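Putative isomerase YbhH (Escherichia coli, PDB 6OTV) is probably an isomerase of the PrpF family, whose members share the diaminopimelate epimerase type of fold, although its substrate is not established. Local coordinates at residues Gln30-Lys33 and Ile34-Ala37; Tyr267-His271 and Ser272-Ala276; Thr294-Arg297 and Gln298-Ser302. All coordinates share one frame; numbering follows the deposited sequence.

Contact 1 of 3, residues Gln30-Lys33 and Ile34-Ala37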
ATOM      1  N   GLN A  30      -3.832  24.747  20.230  1.00 43.75           N
ATOM      2  CA  GLN A  30      -3.968  25.912  19.360  1.00 41.19           C
ATOM      3  C   GLN A  30      -4.619  25.536  18.035  1.00 39.86           C
ATOM      4  O   GLN A  30      -5.441  26.291  17.502  1.00 36.84           O
ATOM      5  CB  GLN A  30      -2.603  26.556  19.123  1.00 48.65           C
ATOM      6  CG  GLN A  30      -1.951  27.092  20.381  1.00 65.28           C
ATOM      7  CD  GLN A  30      -2.788  28.162  21.053  1.00 83.05           C
ATOM      8  OE1 GLN A  30      -3.414  28.986  20.385  1.00 87.96           O
ATOM      9  NE2 GLN A  30      -2.809  28.151  22.382  1.00 86.56           N
ATOM     10  N   ARG A  31      -4.257  24.373  17.485  1.00 35.40           N
ATOM     11  CA  ARG A  31      -4.867  23.922  16.239  1.00 37.40           C
ATOM     12  C   ARG A  31      -6.374  23.766  16.393  1.00 42.12           C
ATOM     13  O   ARG A  31      -7.143  24.218  15.536  1.00 41.34           O
ATOM     14  CB  ARG A  31      -4.232  22.606  15.789  1.00 33.83           C
ATOM     15  CG  ARG A  31      -4.875  21.993  14.553  1.00 38.89           C
ATOM     16  CD  ARG A  31      -4.296  20.618  14.233  1.00 50.09           C
ATOM     17  NE  ARG A  31      -4.493  19.658  15.318  1.00 68.72           N
ATOM     18  CZ  ARG A  31      -5.607  18.952  15.505  1.00 75.27           C
ATOM     19  NH1 ARG A  31      -6.637  19.099  14.683  1.00 75.41           N
ATOM     20  NH2 ARG A  31      -5.694  18.098  16.517  1.00 72.82           N
ATOM     21  N   ASP A  32      -6.814  23.144  17.490  1.00 41.79           N
ATOM     22  CA  ASP A  32      -8.242  22.936  17.702  1.00 40.76           C
ATOM     23  C   ASP A  32      -8.980  24.258  17.872  1.00 34.83           C
ATOM     24  O   ASP A  32     -10.111  24.408  17.396  1.00 32.94           O
ATOM     25  CB  ASP A  32      -8.466  22.035  18.916  1.00 45.73           C
ATOM     26  CG  ASP A  32      -8.149  20.582  18.625  1.00 50.66           C
ATOM     27  OD1 ASP A  32      -7.809  20.266  17.465  1.00 53.68           O
ATOM     28  OD2 ASP A  32      -8.243  19.756  19.558  1.00 54.84           O
ATOM     29  N   LYS A  33      -8.363  25.229  18.553  1.00 32.59           N
ATOM     30  CA  LYS A  33      -8.986  26.543  18.675  1.00 40.38           C
ATOM     31  C   LYS A  33      -9.206  27.177  17.306  1.00 37.77           C
ATOM     32  O   LYS A  33     -10.243  27.802  17.059  1.00 37.69           O
ATOM     33  CB  LYS A  33      -8.133  27.456  19.557  1.00 48.48           C
ATOM     34  CG  LYS A  33      -8.304  27.231  21.050  1.00 59.20           C
ATOM     35  CD  LYS A  33      -7.612  28.327  21.848  1.00 69.88           C
ATOM     36  CE  LYS A  33      -7.917  28.220  23.335  1.00 78.83           C
ATOM     37  NZ  LYS A  33      -7.427  26.940  23.919  1.00 83.85           N
ATOM     38  N   ILE A  34      -8.242  27.016  16.399  1.00 33.14           N
ATOM     39  CA  ILE A  34      -8.393  27.563  15.056  1.00 32.69           C
ATOM     40  C   ILE A  34      -9.533  26.870  14.323  1.00 36.09           C
ATOM     41  O   ILE A  34     -10.343  27.522  13.653  1.00 32.02           O
ATOM     42  CB  ILE A  34      -7.062  27.449  14.292  1.00 36.74           C
ATOM     43  CG1 ILE A  34      -6.025  28.382  14.921  1.00 36.25           C
ATOM     44  CG2 ILE A  34      -7.254  27.753  12.812  1.00 31.74           C
ATOM     45  CD1 ILE A  34      -4.640  28.222  14.363  1.00 30.93           C
ATOM     46  N   LEU A  35      -9.629  25.543  14.453  1.00 27.74           N
ATOM     47  CA  LEU A  35     -10.695  24.811  13.778  1.00 31.22           C
ATOM     48  C   LEU A  35     -12.066  25.251  14.277  1.00 32.12           C
ATOM     49  O   LEU A  35     -13.008  25.386  13.486  1.00 31.58           O
ATOM     50  CB  LEU A  35     -10.508  23.306  13.974  1.00 33.60           C
ATOM     51  CG  LEU A  35      -9.204  22.708  13.442  1.00 35.02           C
ATOM     52  CD1 LEU A  35      -9.233  21.187  13.524  1.00 28.92           C
ATOM     53  CD2 LEU A  35      -8.947  23.168  12.016  1.00 30.01           C
ATOM     54  N   MET A  36     -12.199  25.478  15.587  1.00 31.13           N
ATOM     55  CA  MET A  36     -13.461  25.974  16.124  1.00 35.40           C
ATOM     56  C   MET A  36     -13.785  27.353  15.568  1.00 34.03           C
ATOM     57  O   MET A  36     -14.937  27.635  15.214  1.00 31.68           O
ATOM     58  CB  MET A  36     -13.411  26.014  17.652  1.00 31.04           C
ATOM     59  CG  MET A  36     -13.185  24.665  18.317  1.00 38.91           C
ATOM     60  SD  MET A  36     -12.960  24.836  20.102  1.00 51.57           S
ATOM     61  CE  MET A  36     -12.255  23.247  20.524  1.00 60.03           C
ATOM     62  N   ALA A  37     -12.776  28.226  15.479  1.00 30.71           N
ATOM     63  CA  ALA A  37     -13.003  29.574  14.967  1.00 30.44           C
ATOM     64  C   ALA A  37     -13.356  29.566  13.486  1.00 31.73           C
ATOM     65  O   ALA A  37     -14.083  30.450  13.021  1.00 35.03           O
ATOM     66  CB  ALA A  37     -11.771  30.445  15.213  1.00 28.22           C
TER
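Four backbone bonds of the i to i+4 kind tie Ile34, Leu35, Met36 and Ala37 to Gln30, Arg31, Asp32 and Lys33. Met36 N reaches Asp32 O at 3.0 Å with an angle of 163° at the hydrogen. A side-chain charge pair joins neighbours: Arg31 NH2 stands 3.2 Å from Asp32 OD1. This carboxylate oxygen sits well out of the guanidinium plane, so the salt bridge works through charge alone and no N-H is aimed at it. The Arg31 chain leaves with CG anti to the backbone N (chi1 175°) and then bends at chi3, which brings the guanidinium to the end of Leu35. There NH1 meets the methyl CD1 of Leu35 at 3.5 Å, the side chains crossing obliquely; NH1 is buried by this contact and has no hydrogen-bonding partner in the model. All of this belongs to helix 28-39, which lies in the chain between the neighbouring parallel strands 14-20 and 59-65 of this diaminopimelate epimerase-like fold. Leu35 and Arg31 face strand 59-65, touching Val60 and Ile62, whereas Ile34 is buried against Met1, Leu24 and Pro25. The carbonyl oxygens are also packed by carbon. Ile34 CG1 lies 3.4 Å from Gln30 O, and Leu35 CG comes to 3.3 Å from Arg31 O. On the flank facing strand 87-88, Met36 CG rests 3.2 Å from Asp32 O; beyond CG its chain is extended, and its CE approaches Asp32 CB at 4.3 Å. Asp32 and Met36 both touch Val87 there. The Lys33 chain starts beside its own backbone N and runs out on the exposed side of the helix, near Gln30, while its carbonyl oxygen takes the Ala37 N-H.

Contact 2 of 3, residues Tyr267-His271 and Ser272-Ala276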
ATOM      1  N   TYR A 267     -27.824   1.796  12.237  1.00 34.89           N
ATOM      2  CA  TYR A 267     -26.432   1.915  12.656  1.00 41.11           C
ATOM      3  C   TYR A 267     -26.355   2.695  13.964  1.00 45.91           C
ATOM      4  O   TYR A 267     -26.727   3.872  14.013  1.00 49.56           O
ATOM      5  CB  TYR A 267     -25.620   2.606  11.557  1.00 50.02           C
ATOM      6  CG  TYR A 267     -24.118   2.609  11.745  1.00 52.91           C
ATOM      7  CD1 TYR A 267     -23.372   1.454  11.552  1.00 56.04           C
ATOM      8  CD2 TYR A 267     -23.442   3.778  12.074  1.00 57.02           C
ATOM      9  CE1 TYR A 267     -21.995   1.456  11.707  1.00 60.37           C
ATOM     10  CE2 TYR A 267     -22.065   3.791  12.230  1.00 62.08           C
ATOM     11  CZ  TYR A 267     -21.346   2.627  12.045  1.00 64.44           C
ATOM     12  OH  TYR A 267     -19.977   2.634  12.199  1.00 64.12           O
ATOM     13  N   PHE A 268     -25.868   2.047  15.018  1.00 38.57           N
ATOM     14  CA  PHE A 268     -25.761   2.677  16.327  1.00 47.67           C
ATOM     15  C   PHE A 268     -24.328   3.131  16.587  1.00 52.20           C
ATOM     16  O   PHE A 268     -23.371   2.422  16.263  1.00 51.37           O
ATOM     17  CB  PHE A 268     -26.243   1.726  17.424  1.00 50.04           C
ATOM     18  CG  PHE A 268     -27.739   1.586  17.472  1.00 57.11           C
ATOM     19  CD1 PHE A 268     -28.497   2.404  18.296  1.00 56.77           C
ATOM     20  CD2 PHE A 268     -28.392   0.657  16.676  1.00 51.81           C
ATOM     21  CE1 PHE A 268     -29.876   2.287  18.338  1.00 57.60           C
ATOM     22  CE2 PHE A 268     -29.772   0.536  16.714  1.00 48.36           C
ATOM     23  CZ  PHE A 268     -30.513   1.351  17.546  1.00 48.91           C
ATOM     24  N   MET A 269     -24.187   4.319  17.192  1.00 57.33           N
ATOM     25  CA  MET A 269     -22.906   5.021  17.192  1.00 63.09           C
ATOM     26  C   MET A 269     -22.232   5.216  18.550  1.00 72.99           C
ATOM     27  O   MET A 269     -21.617   6.269  18.762  1.00 82.92           O
ATOM     28  CB  MET A 269     -23.089   6.403  16.561  1.00 62.18           C
ATOM     29  CG  MET A 269     -23.872   6.417  15.262  1.00 67.59           C
ATOM     30  SD  MET A 269     -24.299   8.097  14.752  1.00 75.23           S
ATOM     31  CE  MET A 269     -25.413   8.585  16.065  1.00 65.00           C
ATOM     32  N   PRO A 270     -22.281   4.258  19.494  1.00 71.50           N
ATOM     33  CA  PRO A 270     -22.961   2.968  19.639  1.00 67.09           C
ATOM     34  C   PRO A 270     -24.273   3.076  20.407  1.00 66.77           C
ATOM     35  O   PRO A 270     -25.014   2.098  20.500  1.00 72.72           O
ATOM     36  CB  PRO A 270     -21.945   2.124  20.424  1.00 66.42           C
ATOM     37  CG  PRO A 270     -20.767   3.032  20.706  1.00 68.63           C
ATOM     38  CD  PRO A 270     -21.272   4.419  20.549  1.00 70.38           C
ATOM     39  N   HIS A 271     -24.549   4.259  20.950  1.00 68.07           N
ATOM     40  CA  HIS A 271     -25.723   4.462  21.790  1.00 73.19           C
ATOM     41  C   HIS A 271     -26.920   4.972  20.992  1.00 77.66           C
ATOM     42  O   HIS A 271     -28.029   4.449  21.136  1.00 89.25           O
ATOM     43  CB  HIS A 271     -25.393   5.433  22.929  1.00 73.46           C
ATOM     44  CG  HIS A 271     -24.122   5.112  23.653  1.00 74.54           C
ATOM     45  ND1 HIS A 271     -23.922   3.922  24.319  1.00 74.93           N
ATOM     46  CD2 HIS A 271     -22.987   5.832  23.823  1.00 75.51           C
ATOM     47  CE1 HIS A 271     -22.718   3.919  24.863  1.00 74.88           C
ATOM     48  NE2 HIS A 271     -22.130   5.068  24.577  1.00 74.21           N
ATOM     49  N   SER A 272     -26.717   5.984  20.155  1.00 69.76           N
ATOM     50  CA  SER A 272     -27.785   6.572  19.361  1.00 67.03           C
ATOM     51  C   SER A 272     -27.811   5.969  17.962  1.00 66.74           C
ATOM     52  O   SER A 272     -26.817   5.430  17.471  1.00 63.75           O
ATOM     53  CB  SER A 272     -27.623   8.092  19.268  1.00 65.86           C
ATOM     54  OG  SER A 272     -27.784   8.700  20.536  1.00 75.20           O
ATOM     55  N   CYS A 273     -28.969   6.078  17.315  1.00 62.85           N
ATOM     56  CA  CYS A 273     -29.162   5.535  15.977  1.00 52.30           C
ATOM     57  C   CYS A 273     -28.745   6.572  14.938  1.00 49.46           C
ATOM     58  O   CYS A 273     -29.252   7.700  14.937  1.00 48.70           O
ATOM     59  CB  CYS A 273     -30.617   5.114  15.767  1.00 49.85           C
ATOM     60  SG  CYS A 273     -30.932   4.310  14.171  1.00 48.68           S
ATOM     61  N   HIS A 274     -27.816   6.186  14.065  1.00 48.24           N
ATOM     62  CA  HIS A 274     -27.385   7.048  12.971  1.00 42.41           C
ATOM     63  C   HIS A 274     -28.566   7.368  12.060  1.00 40.50           C
ATOM     64  O   HIS A 274     -29.368   6.491  11.724  1.00 39.03           O
ATOM     65  CB  HIS A 274     -26.269   6.350  12.182  1.00 45.89           C
ATOM     66  CG  HIS A 274     -25.389   7.273  11.390  1.00 51.57           C
ATOM     67  ND1 HIS A 274     -25.879   8.159  10.456  1.00 52.97           N
ATOM     68  CD2 HIS A 274     -24.041   7.411  11.367  1.00 50.76           C
ATOM     69  CE1 HIS A 274     -24.874   8.819   9.907  1.00 54.21           C
ATOM     70  NE2 HIS A 274     -23.748   8.383  10.442  1.00 48.78           N
ATOM     71  N   ARG A 275     -28.684   8.642  11.674  1.00 43.94           N
ATOM     72  CA  ARG A 275     -29.734   9.053  10.746  1.00 49.56           C
ATOM     73  C   ARG A 275     -29.520   8.486   9.348  1.00 50.01           C
ATOM     74  O   ARG A 275     -30.479   8.386   8.576  1.00 50.23           O
ATOM     75  CB  ARG A 275     -29.809  10.578  10.683  1.00 58.43           C
ATOM     76  CG  ARG A 275     -29.996  11.243  12.039  1.00 79.47           C
ATOM     77  CD  ARG A 275     -31.461  11.539  12.326  1.00 90.61           C
ATOM     78  NE  ARG A 275     -31.862  12.856  11.835  1.00 99.79           N
ATOM     79  CZ  ARG A 275     -32.425  13.078  10.651  1.00101.13           C
ATOM     80  NH1 ARG A 275     -32.659  12.069   9.824  1.00101.06           N
ATOM     81  NH2 ARG A 275     -32.756  14.313  10.294  1.00 99.21           N
ATOM     82  N   ALA A 276     -28.286   8.128   9.004  1.00 48.95           N
ATOM     83  CA  ALA A 276     -27.986   7.482   7.735  1.00 44.42           C
ATOM     84  C   ALA A 276     -27.138   6.243   7.987  1.00 40.16           C
ATOM     85  O   ALA A 276     -27.591   5.302   8.647  1.00 40.07           O
ATOM     86  CB  ALA A 276     -27.273   8.449   6.787  1.00 36.10           C
TER
HETATM   87  O   HOH W   1     -28.739   3.963  10.989  1.00 34.38           O
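His274 meets Tyr267 and Met269 from two directions roughly at right angles, in a tight reversal of the chain after strand 263-267. The turn has a cis peptide bond before Pro270, and a single beta bridge pairs Phe268 with Cys273. The Tyr267 and His274 rings meet obliquely, their planes at 57°, with CD2 of Tyr267 3.7 Å from CD2 of His274; CB of His274 lies in plane at the edge of the tyrosine ring. The Met269 chain crosses His274 at about a right angle and brings SD to 3.5 Å from His274 CD2, oblique to the imidazole. A bend at chi3 (-66°) turns the Met269 methyl back to Ser272 CB. CB of Cys273 lies over one face of the Phe268 ring, 3.9 Å from Phe268 CE1, and SG stands more distantly above the same ring in a sulfur-aromatic contact. Phe268 also packs on Leu224 and Ile227 of helix 221-237, and Cys273 on Pro214 and Leu217 of helix 214-219, wedging the loop among these helices. Two backbone bonds close the reversal, Met269 N-H to Ser272 O and a short, nearly straight one of 2.6 Å from His274 N to Tyr267 O. A water joins the arms, accepting from Tyr267 N and donating to His274 O and Ala276 O. Phosphate near His274 and acetate near Tyr267 probably come from the crystallisation liquor but may mark a pocket. The imidazole ND1 accepts the Ala276 N-H at 2.8 Å, the donor tilted 19° out of the ring plane.

Contact 3 of 3, residues Thr294-Arg297 and Gln298-Ser302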
ATOM      1  N   THR A 294     -21.885 -16.025   8.165  1.00 41.08           N
ATOM      2  CA  THR A 294     -22.302 -14.951   9.051  1.00 43.53           C
ATOM      3  C   THR A 294     -23.806 -15.019   9.304  1.00 43.02           C
ATOM      4  O   THR A 294     -24.559 -15.679   8.581  1.00 39.62           O
ATOM      5  CB  THR A 294     -21.938 -13.586   8.467  1.00 43.85           C
ATOM      6  OG1 THR A 294     -22.571 -13.428   7.190  1.00 50.22           O
ATOM      7  CG2 THR A 294     -20.426 -13.454   8.308  1.00 34.41           C
ATOM      8  N   VAL A 295     -24.240 -14.316  10.354  1.00 37.88           N
ATOM      9  CA  VAL A 295     -25.658 -14.272  10.683  1.00 41.35           C
ATOM     10  C   VAL A 295     -26.460 -13.573   9.592  1.00 48.86           C
ATOM     11  O   VAL A 295     -27.683 -13.746   9.515  1.00 45.80           O
ATOM     12  CB  VAL A 295     -25.868 -13.586  12.047  1.00 39.61           C
ATOM     13  CG1 VAL A 295     -25.689 -12.077  11.925  1.00 38.18           C
ATOM     14  CG2 VAL A 295     -27.234 -13.934  12.618  1.00 40.74           C
ATOM     15  N   THR A 296     -25.795 -12.789   8.738  1.00 48.40           N
ATOM     16  CA  THR A 296     -26.486 -12.118   7.643  1.00 46.69           C
ATOM     17  C   THR A 296     -27.087 -13.121   6.664  1.00 45.68           C
ATOM     18  O   THR A 296     -28.133 -12.851   6.063  1.00 47.77           O
ATOM     19  CB  THR A 296     -25.521 -11.169   6.927  1.00 47.26           C
ATOM     20  OG1 THR A 296     -24.927 -10.284   7.885  1.00 46.32           O
ATOM     21  CG2 THR A 296     -26.249 -10.337   5.892  1.00 51.44           C
ATOM     22  N   ARG A 297     -26.458 -14.288   6.510  1.00 48.71           N
ATOM     23  CA  ARG A 297     -26.977 -15.307   5.606  1.00 46.96           C
ATOM     24  C   ARG A 297     -28.305 -15.886   6.078  1.00 44.19           C
ATOM     25  O   ARG A 297     -29.023 -16.487   5.272  1.00 45.17           O
ATOM     26  CB  ARG A 297     -25.954 -16.430   5.442  1.00 63.66           C
ATOM     27  CG  ARG A 297     -24.599 -15.973   4.923  1.00 75.05           C
ATOM     28  CD  ARG A 297     -24.657 -15.635   3.445  1.00 80.87           C
ATOM     29  NE  ARG A 297     -23.333 -15.672   2.834  1.00 85.98           N
ATOM     30  CZ  ARG A 297     -23.116 -15.633   1.524  1.00 89.60           C
ATOM     31  NH1 ARG A 297     -24.137 -15.559   0.683  1.00 90.88           N
ATOM     32  NH2 ARG A 297     -21.877 -15.673   1.053  1.00 92.44           N
ATOM     33  N   GLN A 298     -28.644 -15.727   7.357  1.00 43.11           N
ATOM     34  CA  GLN A 298     -29.921 -16.181   7.894  1.00 43.70           C
ATOM     35  C   GLN A 298     -31.004 -15.111   7.835  1.00 43.42           C
ATOM     36  O   GLN A 298     -32.139 -15.378   8.244  1.00 41.52           O
ATOM     37  CB  GLN A 298     -29.763 -16.634   9.350  1.00 43.46           C
ATOM     38  CG  GLN A 298     -28.607 -17.579   9.607  1.00 65.67           C
ATOM     39  CD  GLN A 298     -28.467 -17.927  11.078  1.00 70.02           C
ATOM     40  OE1 GLN A 298     -29.250 -17.470  11.913  1.00 61.70           O
ATOM     41  NE2 GLN A 298     -27.467 -18.738  11.401  1.00 70.76           N
ATOM     42  N   ILE A 299     -30.685 -13.911   7.352  1.00 36.67           N
ATOM     43  CA  ILE A 299     -31.599 -12.775   7.377  1.00 35.14           C
ATOM     44  C   ILE A 299     -31.989 -12.341   5.969  1.00 38.59           C
ATOM     45  O   ILE A 299     -33.171 -12.137   5.675  1.00 40.45           O
ATOM     46  CB  ILE A 299     -31.000 -11.589   8.168  1.00 33.31           C
ATOM     47  CG1 ILE A 299     -30.537 -12.049   9.554  1.00 33.94           C
ATOM     48  CG2 ILE A 299     -32.007 -10.452   8.286  1.00 30.60           C
ATOM     49  CD1 ILE A 299     -31.613 -12.741  10.368  1.00 32.28           C
ATOM     50  N   VAL A 300     -31.011 -12.204   5.084  1.00 34.77           N
ATOM     51  CA  VAL A 300     -31.248 -11.696   3.735  1.00 36.48           C
ATOM     52  C   VAL A 300     -30.787 -12.755   2.744  1.00 35.42           C
ATOM     53  O   VAL A 300     -29.943 -13.608   3.069  1.00 36.46           O
ATOM     54  CB  VAL A 300     -30.538 -10.343   3.499  1.00 35.30           C
ATOM     55  CG1 VAL A 300     -30.976  -9.329   4.542  1.00 27.08           C
ATOM     56  CG2 VAL A 300     -29.024 -10.520   3.507  1.00 32.40           C
ATOM     57  N   PRO A 301     -31.326 -12.740   1.524  1.00 41.02           N
ATOM     58  CA  PRO A 301     -30.853 -13.676   0.498  1.00 35.57           C
ATOM     59  C   PRO A 301     -29.393 -13.428   0.148  1.00 36.48           C
ATOM     60  O   PRO A 301     -28.840 -12.349   0.377  1.00 35.20           O
ATOM     61  CB  PRO A 301     -31.765 -13.384  -0.701  1.00 32.74           C
ATOM     62  CG  PRO A 301     -32.962 -12.711  -0.122  1.00 38.44           C
ATOM     63  CD  PRO A 301     -32.453 -11.922   1.043  1.00 36.60           C
ATOM     64  N   SER A 302     -28.768 -14.455  -0.426  1.00 43.13           N
ATOM     65  CA  SER A 302     -27.366 -14.363  -0.806  1.00 48.26           C
ATOM     66  C   SER A 302     -27.173 -13.318  -1.900  1.00 50.96           C
ATOM     67  O   SER A 302     -28.041 -13.107  -2.752  1.00 50.30           O
ATOM     68  CB  SER A 302     -26.854 -15.722  -1.281  1.00 51.96           C
ATOM     69  OG  SER A 302     -27.569 -16.160  -2.421  1.00 62.24           O
TER
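Thr296, in a short 3-10 turn, and Val300, just after it, form the close-packed side of this part of the loop between helix 279-290 and strand 306-312. Their side chains lie side by side and point the same way, with CG2 of Thr296 3.7 Å from CG2 of Val300, and both touch Ile263 of strand 263-267. The Thr296 carbonyl oxygen is gripped twice: Val300 N, the i+4 donor, comes nearly straight at it (174° at the hydrogen), whereas Ile299 N, the i+3 donor, stands well above the carbonyl plane. With chi1 at -54°, Thr296 OG1 stands beside its own backbone N, where it bonds to Ser288 OG, and CG2 turns to Val300. Ile299 CG1 presses on the Val295 carbonyl, 3.3 Å from its oxygen; the side chains of Ile299 and Val295 both touch Pro202. The outer side is looser. The exposed Gln298 extends across Val295 at about a right angle, yet its OE1 comes no nearer to the Val295 methyl CG2 than 4.1 Å. Arg297, bent at chi2 and weakly hydrogen-bonded through NE to Leu291 O, reaches forward to exposed Ser302; in plane at the guanidinium edge, Ser302 CB lies 3.4 Å from Arg297 NH1.

Overall arrangement
All three contacts are local and partly buried. Contact 1 lies within helix 28-39 and contact 3 in a loop turn; each is centred about 23 Å from the centre of the chain, on opposite sides of it, with their own centres about 45 Å apart. Contact 2 is more central, at about 13 Å. Contacts 2 and 3 adjoin the same strand, 263-267: contact 2 continues from its end, contact 3 packs on Ile263. Their nearest atoms are about 12 Å apart. Regular i to i+4 bonding and a charge pair mark contact 1, aromatic and sulfur groups contact 2, and a carbonyl oxygen that accepts two N-H groups, with aliphatic packing, contact 3.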